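Local coordinates for protein tRNA-5-methyluridine(54) 2-sulfurtransferase (Pyrococcus horikoshii OT3, PDB 5MKP) that catalyses the ATP-dependent 2-thiolation of a 5-methyluridine in the T loop of tRNAs, using a [4Fe-4S] cluster, at residues 49-54 with 151-156. Residues are numbered along the deposited sequence; the frame is centred on the assembly and turned at random.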
loop_
_atom_site.group_PDB
_atom_site.type_symbol
_atom_site.label_atom_id
_atom_site.label_comp_id
_atom_site.label_asym_id
_atom_site.label_seq_id
_atom_site.Cartn_x
_atom_site.Cartn_y
_atom_site.Cartn_z
ATOM N N LYS A 49 -12.672 -8.544 12.110
ATOM C CA LYS A 49 -13.765 -7.620 11.816
ATOM C C LYS A 49 -14.072 -6.605 12.930
ATOM O O LYS A 49 -14.779 -5.633 12.660
ATOM C CB LYS A 49 -15.018 -8.371 11.387
ATOM C CG LYS A 49 -15.077 -8.486 9.877
ATOM C CD LYS A 49 -16.027 -9.572 9.446
ATOM C CE LYS A 49 -16.125 -9.646 7.955
ATOM N NZ LYS A 49 -14.918 -10.262 7.358
ATOM N N ASP A 50 -13.508 -6.786 14.141
ATOM C CA ASP A 50 -13.685 -5.842 15.251
ATOM C C ASP A 50 -12.793 -4.591 15.053
ATOM O O ASP A 50 -13.084 -3.538 15.633
ATOM C CB ASP A 50 -13.389 -6.521 16.618
ATOM C CG ASP A 50 -11.921 -6.891 16.861
ATOM O OD1 ASP A 50 -11.146 -6.008 17.309
ATOM O OD2 ASP A 50 -11.558 -8.071 16.637
ATOM N N GLU A 51 -11.700 -4.720 14.254
ATOM C CA GLU A 51 -10.715 -3.656 14.025
ATOM C C GLU A 51 -11.155 -2.491 13.133
ATOM O O GLU A 51 -11.867 -2.674 12.144
ATOM C CB GLU A 51 -9.408 -4.232 13.477
ATOM C CG GLU A 51 -8.494 -4.798 14.547
ATOM C CD GLU A 51 -7.212 -5.411 14.016
ATOM O OE1 GLU A 51 -7.301 -6.294 13.133
ATOM O OE2 GLU A 51 -6.122 -5.032 14.505
ATOM N N ARG A 52 -10.689 -1.284 13.506
ATOM C CA ARG A 52 -10.866 -0.034 12.774
ATOM C C ARG A 52 -9.605 0.089 11.901
ATOM O O ARG A 52 -8.499 0.313 12.416
ATOM C CB ARG A 52 -10.997 1.159 13.736
ATOM C CG ARG A 52 -12.428 1.580 13.962
ATOM C CD ARG A 52 -12.529 2.854 14.770
ATOM N NE ARG A 52 -12.401 4.058 13.946
ATOM C CZ ARG A 52 -11.602 5.082 14.237
ATOM N NH1 ARG A 52 -11.576 6.154 13.456
ATOM N NH2 ARG A 52 -10.828 5.044 15.314
ATOM N N ILE A 53 -9.783 -0.131 10.589
ATOM C CA ILE A 53 -8.715 -0.165 9.596
ATOM C C ILE A 53 -8.597 1.140 8.794
ATOM O O ILE A 53 -9.601 1.667 8.335
ATOM C CB ILE A 53 -8.895 -1.425 8.673
ATOM C CG1 ILE A 53 -9.197 -2.704 9.511
ATOM C CG2 ILE A 53 -7.684 -1.642 7.772
ATOM C CD1 ILE A 53 -9.988 -3.793 8.831
ATOM N N LEU A 54 -7.361 1.644 8.624
ATOM C CA LEU A 54 -7.075 2.819 7.801
ATOM C C LEU A 54 -6.437 2.334 6.506
ATOM O O LEU A 54 -5.450 1.594 6.538
ATOM C CB LEU A 54 -6.145 3.824 8.499
ATOM C CG LEU A 54 -5.867 5.142 7.748
ATOM C CD1 LEU A 54 -7.065 6.098 7.831
ATOM C CD2 LEU A 54 -4.601 5.824 8.280
ATOM N N PHE A 151 -6.722 4.139 15.200
ATOM C CA PHE A 151 -6.954 3.070 14.244
ATOM C C PHE A 151 -6.107 1.922 14.735
ATOM O O PHE A 151 -5.059 2.151 15.343
ATOM C CB PHE A 151 -6.535 3.484 12.830
ATOM C CG PHE A 151 -7.537 4.377 12.141
ATOM C CD1 PHE A 151 -8.635 3.836 11.481
ATOM C CD2 PHE A 151 -7.393 5.760 12.164
ATOM C CE1 PHE A 151 -9.573 4.663 10.860
ATOM C CE2 PHE A 151 -8.319 6.588 11.517
ATOM C CZ PHE A 151 -9.392 6.031 10.856
ATOM N N ASP A 152 -6.568 0.695 14.516
ATOM C CA ASP A 152 -5.879 -0.487 15.008
ATOM C C ASP A 152 -4.913 -1.072 14.013
ATOM O O ASP A 152 -4.003 -1.810 14.399
ATOM C CB ASP A 152 -6.908 -1.545 15.412
ATOM C CG ASP A 152 -7.808 -1.092 16.526
ATOM O OD1 ASP A 152 -7.366 -1.135 17.699
ATOM O OD2 ASP A 152 -8.955 -0.693 16.233
ATOM N N ALA A 153 -5.139 -0.798 12.730
ATOM C CA ALA A 153 -4.340 -1.346 11.651
ATOM C C ALA A 153 -4.347 -0.425 10.455
ATOM O O ALA A 153 -5.335 0.302 10.233
ATOM C CB ALA A 153 -4.891 -2.707 11.251
ATOM N N ILE A 154 -3.242 -0.481 9.665
ATOM C CA ILE A 154 -3.080 0.221 8.395
ATOM C C ILE A 154 -3.009 -0.841 7.310
ATOM O O ILE A 154 -2.228 -1.773 7.430
ATOM C CB ILE A 154 -1.847 1.169 8.305
ATOM C CG1 ILE A 154 -1.845 2.237 9.382
ATOM C CG2 ILE A 154 -1.798 1.832 6.940
ATOM C CD1 ILE A 154 -0.431 2.827 9.646
ATOM N N ALA A 155 -3.795 -0.689 6.249
ATOM C CA ALA A 155 -3.762 -1.586 5.109
ATOM C C ALA A 155 -3.291 -0.813 3.871
ATOM O O ALA A 155 -3.764 0.300 3.599
ATOM C CB ALA A 155 -5.124 -2.209 4.877
ATOM N N THR A 156 -2.316 -1.398 3.153
ATOM C CA THR A 156 -1.690 -0.834 1.956
ATOM C C THR A 156 -1.990 -1.760 0.783
ATOM O O THR A 156 -2.274 -2.926 1.000
ATOM C CB THR A 156 -0.179 -0.666 2.175
ATOM O OG1 THR A 156 0.394 -1.943 2.412
ATOM C CG2 THR A 156 0.167 0.275 3.323
HETATM O O HOH W 1 -10.795 -2.693 18.086
#
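Glu51 lays its extended chain across the CB of Asp152, with CG 3.7 Å from that atom, while its OE2 forms a salt bridge with Lys194. Arg52 N-H reaches the anti side of Asp152 OD2 (3.3 Å), and Arg52 O takes the Asp152 N-H (2.9 Å), so Asp152 holds the Arg52 backbone through both its own N-H and its carboxylate. A bend at chi3 (84°) brings the Arg52 guanidinium over Phe151 in a stacked cation-pi contact, planes 30° apart; NH1 also pairs with Glu78 and NH2 bonds to Asn149 O. Ile53 pairs with Ala153 in parallel register, and its CG2 meets Ala155 CB. Strands 52-56 and 153-155 are parallel neighbours within the sheet of the PP-loop domain's HUP-type alpha/beta fold, and lead to the ATP-binding Ala56 and Gly157. Leu54 N donates a hydrogen bond to Ala153 O (2.9 Å), and its O accepts one from Ala155 N (2.8 Å). With CG anti to the backbone N (chi1 -176°), Leu54 makes a CH-pi contact, CD1 4.0 Å from the Phe151 ring centroid, over the face opposite the guanidinium. Replacing Phe151 by an alanine is likely to take the stacking surface from Arg52 and open a gap beside Leu54.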